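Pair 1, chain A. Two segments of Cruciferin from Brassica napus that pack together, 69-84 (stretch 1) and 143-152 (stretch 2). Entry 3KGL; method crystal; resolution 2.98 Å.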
# COMPACT_ATOMS: atom_id res chain seq x y z
N VAL A 69 -11.24 -1.57 -25.78
CA VAL A 69 -12.35 -1.43 -26.72
C VAL A 69 -12.54 -2.78 -27.37
O VAL A 69 -11.66 -3.27 -28.07
CB VAL A 69 -12.07 -0.36 -27.79
CG1 VAL A 69 -12.12 1.04 -27.18
CG2 VAL A 69 -10.73 -0.59 -28.40
N ALA A 70 -13.69 -3.41 -27.12
CA ALA A 70 -13.91 -4.80 -27.50
C ALA A 70 -14.61 -4.89 -28.84
O ALA A 70 -14.29 -5.75 -29.65
CB ALA A 70 -14.70 -5.51 -26.44
N LYS A 71 -15.58 -4.00 -29.04
CA LYS A 71 -16.32 -3.91 -30.29
C LYS A 71 -16.50 -2.45 -30.64
O LYS A 71 -16.95 -1.66 -29.82
CB LYS A 71 -17.72 -4.57 -30.17
CG LYS A 71 -17.82 -5.79 -29.26
CD LYS A 71 -19.04 -6.67 -29.57
CE LYS A 71 -18.71 -7.67 -30.67
NZ LYS A 71 -17.30 -8.22 -30.56
N GLY A 72 -16.16 -2.08 -31.87
CA GLY A 72 -16.60 -0.79 -32.35
C GLY A 72 -15.47 0.17 -32.59
O GLY A 72 -14.30 -0.22 -32.66
N GLU A 73 -15.84 1.44 -32.70
CA GLU A 73 -14.91 2.48 -33.09
C GLU A 73 -15.52 3.79 -32.62
O GLU A 73 -16.74 3.91 -32.53
CB GLU A 73 -14.76 2.47 -34.62
CG GLU A 73 -13.39 2.87 -35.16
CD GLU A 73 -13.12 2.34 -36.57
OE1 GLU A 73 -12.21 2.86 -37.25
OE2 GLU A 73 -13.82 1.39 -36.99
N GLY A 74 -14.68 4.78 -32.30
CA GLY A 74 -15.19 6.08 -31.90
C GLY A 74 -14.15 7.10 -31.47
O GLY A 74 -12.97 6.99 -31.81
N LEU A 75 -14.60 8.09 -30.71
CA LEU A 75 -13.74 9.17 -30.24
C LEU A 75 -13.58 9.10 -28.72
O LEU A 75 -14.46 8.62 -28.02
CB LEU A 75 -14.33 10.53 -30.65
CG LEU A 75 -14.45 10.73 -32.17
CD1 LEU A 75 -15.06 12.06 -32.52
CD2 LEU A 75 -13.08 10.62 -32.79
N MET A 76 -12.43 9.56 -28.22
CA MET A 76 -12.21 9.68 -26.78
C MET A 76 -11.51 10.97 -26.38
O MET A 76 -10.66 11.48 -27.10
CB MET A 76 -11.40 8.52 -26.24
CG MET A 76 -10.73 8.85 -24.93
SD MET A 76 -9.65 7.54 -24.37
CE MET A 76 -8.39 7.59 -25.64
N GLY A 77 -11.86 11.48 -25.21
CA GLY A 77 -11.27 12.69 -24.69
C GLY A 77 -10.83 12.49 -23.25
O GLY A 77 -11.62 12.11 -22.39
N ARG A 78 -9.55 12.72 -23.01
CA ARG A 78 -9.00 12.70 -21.67
C ARG A 78 -8.83 14.17 -21.33
O ARG A 78 -8.67 14.99 -22.23
CB ARG A 78 -7.64 12.00 -21.70
CG ARG A 78 -7.43 10.86 -20.69
CD ARG A 78 -6.44 9.82 -21.25
NE ARG A 78 -5.44 10.47 -22.08
CZ ARG A 78 -4.93 9.96 -23.20
NH1 ARG A 78 -5.35 8.78 -23.63
NH2 ARG A 78 -4.02 10.63 -23.89
N VAL A 79 -8.86 14.50 -20.05
CA VAL A 79 -8.56 15.86 -19.60
C VAL A 79 -7.78 15.77 -18.31
O VAL A 79 -8.31 15.36 -17.28
CB VAL A 79 -9.83 16.68 -19.33
CG1 VAL A 79 -9.45 18.06 -18.80
CG2 VAL A 79 -10.68 16.80 -20.58
N VAL A 80 -6.52 16.18 -18.35
CA VAL A 80 -5.67 16.12 -17.17
C VAL A 80 -5.65 17.45 -16.39
O VAL A 80 -6.11 18.48 -16.90
CB VAL A 80 -4.24 15.77 -17.56
CG1 VAL A 80 -4.24 14.62 -18.55
CG2 VAL A 80 -3.59 16.97 -18.17
N PRO A 81 -5.14 17.43 -15.14
CA PRO A 81 -4.99 18.67 -14.36
C PRO A 81 -3.94 19.62 -14.94
O PRO A 81 -2.73 19.39 -14.80
CB PRO A 81 -4.54 18.18 -12.98
CG PRO A 81 -4.95 16.73 -12.92
CD PRO A 81 -4.85 16.23 -14.33
N GLY A 82 -4.41 20.69 -15.60
CA GLY A 82 -3.53 21.72 -16.11
C GLY A 82 -2.63 21.32 -17.28
O GLY A 82 -1.42 21.23 -17.13
N CYS A 83 -3.24 21.08 -18.43
CA CYS A 83 -2.47 20.86 -19.65
C CYS A 83 -2.89 21.82 -20.76
O CYS A 83 -3.99 22.38 -20.74
CB CYS A 83 -2.58 19.41 -20.12
SG CYS A 83 -1.29 18.36 -19.42
N ALA A 84 -1.99 22.00 -21.72
CA ALA A 84 -2.24 22.90 -22.84
C ALA A 84 -3.41 22.37 -23.67
O ALA A 84 -3.86 21.25 -23.47
CB ALA A 84 -0.99 23.05 -23.69
N HIS A 143 -9.45 23.07 -26.98
CA HIS A 143 -9.76 21.99 -26.05
C HIS A 143 -8.77 20.84 -26.16
O HIS A 143 -8.02 20.76 -27.13
CB HIS A 143 -11.21 21.50 -26.25
CG HIS A 143 -11.48 20.94 -27.61
ND1 HIS A 143 -10.86 19.80 -28.09
CD2 HIS A 143 -12.33 21.34 -28.59
CE1 HIS A 143 -11.30 19.53 -29.30
NE2 HIS A 143 -12.19 20.46 -29.63
N GLN A 144 -8.79 19.94 -25.18
CA GLN A 144 -7.83 18.84 -25.11
C GLN A 144 -7.86 17.95 -26.35
O GLN A 144 -8.77 18.04 -27.17
CB GLN A 144 -8.05 18.01 -23.84
CG GLN A 144 -7.65 18.72 -22.54
CD GLN A 144 -6.29 18.25 -22.00
OE1 GLN A 144 -5.77 18.82 -21.05
NE2 GLN A 144 -5.74 17.20 -22.61
N LYS A 145 -6.85 17.10 -26.49
CA LYS A 145 -6.76 16.21 -27.63
C LYS A 145 -7.90 15.20 -27.64
O LYS A 145 -8.10 14.46 -26.67
CB LYS A 145 -5.41 15.50 -27.66
CG LYS A 145 -5.35 14.29 -28.58
CD LYS A 145 -3.92 13.82 -28.83
CE LYS A 145 -3.16 14.77 -29.75
NZ LYS A 145 -1.89 14.19 -30.27
N VAL A 146 -8.65 15.19 -28.73
CA VAL A 146 -9.65 14.17 -28.97
C VAL A 146 -9.05 13.08 -29.84
O VAL A 146 -8.78 13.31 -31.02
CB VAL A 146 -10.87 14.74 -29.68
CG1 VAL A 146 -11.77 13.62 -30.16
CG2 VAL A 146 -11.62 15.67 -28.76
N GLU A 147 -8.83 11.91 -29.25
CA GLU A 147 -8.26 10.78 -29.95
C GLU A 147 -9.34 9.95 -30.67
O GLU A 147 -10.52 10.04 -30.32
CB GLU A 147 -7.48 9.90 -28.96
CG GLU A 147 -6.14 10.49 -28.52
CD GLU A 147 -5.79 10.18 -27.06
OE1 GLU A 147 -6.23 10.93 -26.16
OE2 GLU A 147 -5.06 9.19 -26.82
N HIS A 148 -8.94 9.18 -31.68
CA HIS A 148 -9.82 8.20 -32.29
C HIS A 148 -9.47 6.84 -31.70
O HIS A 148 -8.30 6.55 -31.46
CB HIS A 148 -9.68 8.16 -33.81
CG HIS A 148 -10.65 7.23 -34.49
ND1 HIS A 148 -10.28 5.99 -34.97
CD2 HIS A 148 -11.97 7.36 -34.76
CE1 HIS A 148 -11.33 5.40 -35.51
NE2 HIS A 148 -12.37 6.21 -35.39
N ILE A 149 -10.49 6.03 -31.47
CA ILE A 149 -10.30 4.69 -30.92
C ILE A 149 -10.98 3.64 -31.78
O ILE A 149 -12.07 3.88 -32.34
CB ILE A 149 -10.81 4.59 -29.48
CG1 ILE A 149 -12.24 5.12 -29.38
CG2 ILE A 149 -9.91 5.37 -28.55
CD1 ILE A 149 -12.87 4.88 -28.05
N ARG A 150 -10.33 2.49 -31.90
CA ARG A 150 -10.85 1.36 -32.67
C ARG A 150 -10.64 0.12 -31.84
O ARG A 150 -9.92 0.16 -30.85
CB ARG A 150 -10.09 1.20 -34.00
CG ARG A 150 -8.58 1.35 -33.87
CD ARG A 150 -7.82 0.40 -34.78
NE ARG A 150 -6.38 0.61 -34.64
CZ ARG A 150 -5.45 -0.31 -34.83
NH1 ARG A 150 -5.79 -1.55 -35.20
NH2 ARG A 150 -4.16 -0.01 -34.65
N THR A 151 -11.24 -0.99 -32.26
CA THR A 151 -11.15 -2.23 -31.50
C THR A 151 -9.70 -2.64 -31.22
O THR A 151 -8.84 -2.60 -32.10
CB THR A 151 -11.93 -3.35 -32.19
OG1 THR A 151 -13.34 -3.08 -32.08
CG2 THR A 151 -11.63 -4.69 -31.56
N GLY A 152 -9.43 -3.01 -29.97
CA GLY A 152 -8.11 -3.44 -29.58
C GLY A 152 -7.31 -2.38 -28.85
O GLY A 152 -6.29 -2.67 -28.21
O HOH W 1 -12.38 -1.19 -35.31

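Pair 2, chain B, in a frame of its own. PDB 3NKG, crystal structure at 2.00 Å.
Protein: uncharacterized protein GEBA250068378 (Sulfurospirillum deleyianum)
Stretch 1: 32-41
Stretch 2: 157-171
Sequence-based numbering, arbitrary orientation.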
# COMPACT_ATOMS: atom_id res chain seq x y z
N TYR B 32 2.06 -5.20 12.86
CA TYR B 32 2.59 -4.17 11.98
C TYR B 32 1.72 -3.99 10.77
O TYR B 32 1.33 -4.95 10.12
CB TYR B 32 3.99 -4.53 11.47
CG TYR B 32 5.01 -4.48 12.55
CD1 TYR B 32 5.16 -5.53 13.45
CD2 TYR B 32 5.82 -3.35 12.71
CE1 TYR B 32 6.10 -5.47 14.48
CE2 TYR B 32 6.75 -3.29 13.72
CZ TYR B 32 6.89 -4.34 14.61
OH TYR B 32 7.83 -4.26 15.61
N HIS B 33 1.47 -2.74 10.43
CA HIS B 33 0.77 -2.43 9.20
C HIS B 33 1.74 -2.45 8.03
O HIS B 33 2.85 -1.92 8.14
CB HIS B 33 0.14 -1.04 9.29
CG HIS B 33 -0.88 -0.90 10.37
ND1 HIS B 33 -1.88 -1.83 10.56
CD2 HIS B 33 -1.05 0.05 11.31
CE1 HIS B 33 -2.63 -1.46 11.58
NE2 HIS B 33 -2.14 -0.32 12.06
N LEU B 34 1.28 -3.02 6.92
CA LEU B 34 1.97 -2.96 5.64
C LEU B 34 1.12 -2.11 4.71
O LEU B 34 -0.05 -2.40 4.52
CB LEU B 34 2.11 -4.36 5.03
CG LEU B 34 2.71 -5.46 5.89
CD1 LEU B 34 3.04 -6.65 5.02
CD2 LEU B 34 3.95 -4.96 6.60
N ILE B 35 1.71 -1.06 4.13
CA ILE B 35 0.91 -0.13 3.33
C ILE B 35 1.70 0.37 2.15
O ILE B 35 2.93 0.21 2.10
CB ILE B 35 0.50 1.12 4.16
CG1 ILE B 35 1.70 2.03 4.38
CG2 ILE B 35 -0.14 0.73 5.53
CD1 ILE B 35 1.42 3.26 5.21
N LEU B 36 1.01 1.00 1.21
CA LEU B 36 1.70 1.72 0.16
C LEU B 36 1.43 3.20 0.37
O LEU B 36 0.28 3.60 0.61
CB LEU B 36 1.15 1.31 -1.23
CG LEU B 36 1.26 -0.17 -1.56
CD1 LEU B 36 0.60 -0.43 -2.89
CD2 LEU B 36 2.71 -0.59 -1.58
N GLN B 37 2.48 4.01 0.24
CA GLN B 37 2.37 5.46 0.34
C GLN B 37 2.75 6.11 -0.98
O GLN B 37 3.86 5.87 -1.49
CB GLN B 37 3.30 6.01 1.42
CG GLN B 37 3.03 5.47 2.82
CD GLN B 37 3.95 6.10 3.86
OE1 GLN B 37 5.15 5.83 3.89
NE2 GLN B 37 3.39 6.96 4.69
N PHE B 38 1.83 6.92 -1.51
CA PHE B 38 1.99 7.59 -2.80
C PHE B 38 2.42 9.04 -2.64
O PHE B 38 1.78 9.80 -1.91
CB PHE B 38 0.66 7.56 -3.56
CG PHE B 38 0.21 6.19 -3.92
CD1 PHE B 38 -0.19 5.29 -2.92
CD2 PHE B 38 0.26 5.76 -5.24
CE1 PHE B 38 -0.58 4.03 -3.26
CE2 PHE B 38 -0.13 4.51 -5.59
CZ PHE B 38 -0.55 3.63 -4.61
N ALA B 39 3.49 9.43 -3.32
CA ALA B 39 3.87 10.86 -3.38
C ALA B 39 2.92 11.65 -4.27
O ALA B 39 2.38 11.13 -5.25
CB ALA B 39 5.29 11.02 -3.86
N VAL B 40 2.72 12.92 -3.92
CA VAL B 40 1.76 13.77 -4.60
C VAL B 40 2.37 15.17 -4.69
O VAL B 40 3.13 15.57 -3.80
CB VAL B 40 0.43 13.82 -3.82
CG1 VAL B 40 -0.54 14.76 -4.47
CG2 VAL B 40 -0.19 12.41 -3.74
N HIS B 41 2.09 15.90 -5.77
CA HIS B 41 2.57 17.28 -5.87
C HIS B 41 1.90 18.18 -4.83
O HIS B 41 0.70 18.07 -4.58
CB HIS B 41 2.34 17.84 -7.28
CG HIS B 41 3.16 17.18 -8.33
ND1 HIS B 41 4.51 16.93 -8.18
CD2 HIS B 41 2.84 16.73 -9.57
CE1 HIS B 41 4.97 16.34 -9.27
NE2 HIS B 41 3.98 16.21 -10.13
N GLU B 157 -0.44 5.14 -15.12
CA GLU B 157 -0.63 6.29 -14.23
C GLU B 157 0.53 6.49 -13.24
O GLU B 157 0.74 7.60 -12.73
CB GLU B 157 -1.92 6.16 -13.42
CG GLU B 157 -3.12 5.76 -14.23
CD GLU B 157 -3.44 4.26 -14.15
OE1 GLU B 157 -2.59 3.42 -14.54
OE2 GLU B 157 -4.55 3.94 -13.70
N MSE B 158 1.26 5.43 -12.95
CA MSE B 158 2.30 5.50 -11.93
C MSE B 158 3.67 5.74 -12.53
O MSE B 158 4.67 5.73 -11.84
CB MSE B 158 2.30 4.19 -11.14
CG MSE B 158 1.00 3.98 -10.38
SE MSE B 158 0.98 5.28 -8.91
CE MSE B 158 -0.77 6.15 -9.13
N ILE B 159 3.72 5.96 -13.84
CA ILE B 159 5.02 6.22 -14.45
C ILE B 159 5.63 7.50 -13.85
O ILE B 159 4.98 8.53 -13.78
CB ILE B 159 4.90 6.37 -15.99
CG1 ILE B 159 4.51 5.04 -16.64
CG2 ILE B 159 6.21 6.87 -16.58
CD1 ILE B 159 4.19 5.19 -18.17
N GLY B 160 6.89 7.42 -13.42
CA GLY B 160 7.56 8.56 -12.83
C GLY B 160 7.10 8.93 -11.42
O GLY B 160 7.58 9.90 -10.84
N ARG B 161 6.18 8.16 -10.84
CA ARG B 161 5.67 8.53 -9.53
C ARG B 161 6.33 7.70 -8.46
O ARG B 161 6.45 6.49 -8.59
CB ARG B 161 4.14 8.40 -9.46
CG ARG B 161 3.59 8.67 -8.06
CD ARG B 161 2.06 8.67 -8.00
NE ARG B 161 1.44 9.46 -9.07
CZ ARG B 161 1.18 10.77 -9.02
NH1 ARG B 161 0.59 11.36 -10.06
NH2 ARG B 161 1.50 11.50 -7.95
N LYS B 162 6.76 8.35 -7.39
CA LYS B 162 7.32 7.62 -6.25
C LYS B 162 6.22 7.00 -5.39
O LYS B 162 5.23 7.66 -5.05
CB LYS B 162 8.23 8.52 -5.42
CG LYS B 162 9.62 8.67 -6.01
CD LYS B 162 10.33 9.91 -5.50
CE LYS B 162 11.18 10.56 -6.61
NZ LYS B 162 11.86 11.83 -6.18
N VAL B 163 6.42 5.72 -5.08
CA VAL B 163 5.56 4.96 -4.19
C VAL B 163 6.47 4.18 -3.21
O VAL B 163 7.47 3.60 -3.63
CB VAL B 163 4.72 3.95 -4.98
CG1 VAL B 163 3.95 3.04 -4.04
CG2 VAL B 163 3.79 4.67 -5.97
N ASP B 164 6.13 4.20 -1.92
CA ASP B 164 6.87 3.45 -0.90
C ASP B 164 6.02 2.29 -0.39
O ASP B 164 4.84 2.48 -0.06
CB ASP B 164 7.20 4.33 0.30
CG ASP B 164 8.33 5.30 0.03
OD1 ASP B 164 9.24 4.95 -0.75
OD2 ASP B 164 8.31 6.41 0.60
N PHE B 165 6.60 1.11 -0.33
CA PHE B 165 6.08 0.06 0.54
C PHE B 165 6.58 0.34 1.95
O PHE B 165 7.79 0.49 2.18
CB PHE B 165 6.54 -1.32 0.06
CG PHE B 165 6.17 -2.43 0.99
CD1 PHE B 165 4.93 -3.04 0.90
CD2 PHE B 165 7.07 -2.90 1.91
CE1 PHE B 165 4.58 -4.08 1.75
CE2 PHE B 165 6.73 -3.95 2.78
CZ PHE B 165 5.48 -4.53 2.69
N THR B 166 5.66 0.43 2.90
CA THR B 166 6.02 0.85 4.26
C THR B 166 5.51 -0.11 5.35
O THR B 166 4.37 -0.57 5.31
CB THR B 166 5.54 2.28 4.52
OG1 THR B 166 6.31 3.16 3.71
CG2 THR B 166 5.73 2.67 5.98
N ILE B 167 6.39 -0.41 6.31
CA ILE B 167 6.03 -1.20 7.49
C ILE B 167 6.10 -0.31 8.71
O ILE B 167 7.14 0.29 9.00
CB ILE B 167 7.00 -2.39 7.69
CG1 ILE B 167 7.12 -3.20 6.40
CG2 ILE B 167 6.56 -3.32 8.84
CD1 ILE B 167 8.43 -3.92 6.25
N TYR B 168 4.98 -0.18 9.42
CA TYR B 168 5.05 0.54 10.68
C TYR B 168 4.21 -0.14 11.77
O TYR B 168 3.27 -0.89 11.49
CB TYR B 168 4.70 2.03 10.51
CG TYR B 168 3.23 2.30 10.25
CD1 TYR B 168 2.41 2.78 11.26
CD2 TYR B 168 2.67 2.08 9.00
CE1 TYR B 168 1.06 3.04 11.03
CE2 TYR B 168 1.32 2.32 8.77
CZ TYR B 168 0.52 2.80 9.78
OH TYR B 168 -0.82 3.05 9.55
N ILE B 169 4.57 0.11 13.03
CA ILE B 169 3.99 -0.64 14.13
C ILE B 169 2.53 -0.22 14.29
O ILE B 169 2.20 0.94 14.09
CB ILE B 169 4.79 -0.42 15.43
CG1 ILE B 169 4.59 -1.60 16.39
CG2 ILE B 169 4.41 0.91 16.07
CD1 ILE B 169 5.46 -1.54 17.62
N ASN B 170 1.67 -1.19 14.59
CA ASN B 170 0.25 -0.91 14.83
C ASN B 170 0.03 -0.47 16.29
O ASN B 170 0.10 -1.29 17.20
CB ASN B 170 -0.57 -2.16 14.53
CG ASN B 170 -2.01 -2.06 15.01
OD1 ASN B 170 -2.56 -0.96 15.14
ND2 ASN B 170 -2.62 -3.21 15.27
N LYS B 171 -0.23 0.82 16.52
CA LYS B 171 -0.38 1.33 17.89
C LYS B 171 -1.78 1.16 18.52
O LYS B 171 -2.08 1.80 19.52
CB LYS B 171 0.03 2.80 18.00
CG LYS B 171 1.51 3.08 17.80
CD LYS B 171 2.39 2.48 18.91
CE LYS B 171 3.68 3.30 19.11
NZ LYS B 171 4.84 2.49 19.59
O HOH W 2 -1.56 2.22 14.03
O HOH W 3 7.71 6.92 2.93

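Each pair is built on two adjacent antiparallel strands, and 14 central residues superpose with an RMSD of 0.7 Å. The strand directions differ by 145° in pair 1 and 160° in pair 2, and the axes approach to 4.5 Å in both. Backbone hydrogen bonds fix the register. In pair 1, Gly A74 N donates to Ile A149 O (2.8 Å) and Ile A149 N to Gly A74 O (2.7 Å). The matching residues of pair 2 repeat this: Ile B35 N reaches Thr B166 O at 3.0 Å, and Thr B166 N reaches Ile B35 O at 2.9 Å. The next such couple, Met A76 with Glu A147, corresponds to Gln B37 with Asp B164. Because these bonds use only main-chain atoms, the side chains are free to differ.

One match is nearly exact. Leu A75 and Leu B36 share the m,t rotamer, and Val A146 and Val B163 are both t; Leu A75 CB lies 4.0 Å from Val A146 CG1, and Leu B36 CB 4.3 Å from Val B163 CG1. Beta-branched valine suits an extended backbone, and leucine lies beside it through its CB. On the same face, His A148 coincides with Phe B165. Each flat ring receives a leucine methyl at its edge: Leu A75 CD2 is 4.0 Å from His A148 CD2, and Leu B36 CD2 is 4.1 Å from Phe B165 CD1. The surroundings differ, however. Exposed His A148 also has Glu A73 OE1 3.2 Å from its CE1, whereas buried Phe B165 meets Leu B34, the counterpart of Glu A73, with CZ 4.0 Å from Leu B34 CD1.

On the other face the chemistry changes from apolar to polar along one diagonal. Pair 1 places Met A76 CE 4.0 Å from Ile A149 CG2, a flexible thioether chain lying against a branched one. Pair 2 makes the same diagonal polar: Thr B166 OG1 donates to Gln B37 OE1 at 2.9 Å, and water 3 donates to both Gln B37 OE1 (2.9 Å) and Asp B164 OD2 (2.5 Å). The acid matching Asp B164, the longer Glu A147, instead forms a salt bridge, its OE1 3.2 Å from Arg A78 NH2.

Glycine supplies a further contrast. Gly A77 offers no side chain where Phe B38 sets CD2 3.8 Å from Val B163 CG2 and CE2 3.6 Å from Met B158 SE. At Gly A72, the backbone angles themselves call for glycine, and Thr A151 OG1 donates to Gly A72 O (3.1 Å). In pair 2, the equivalent His B33 lays its CB over the face of the Tyr B168 ring, 4.0 Å from the centroid.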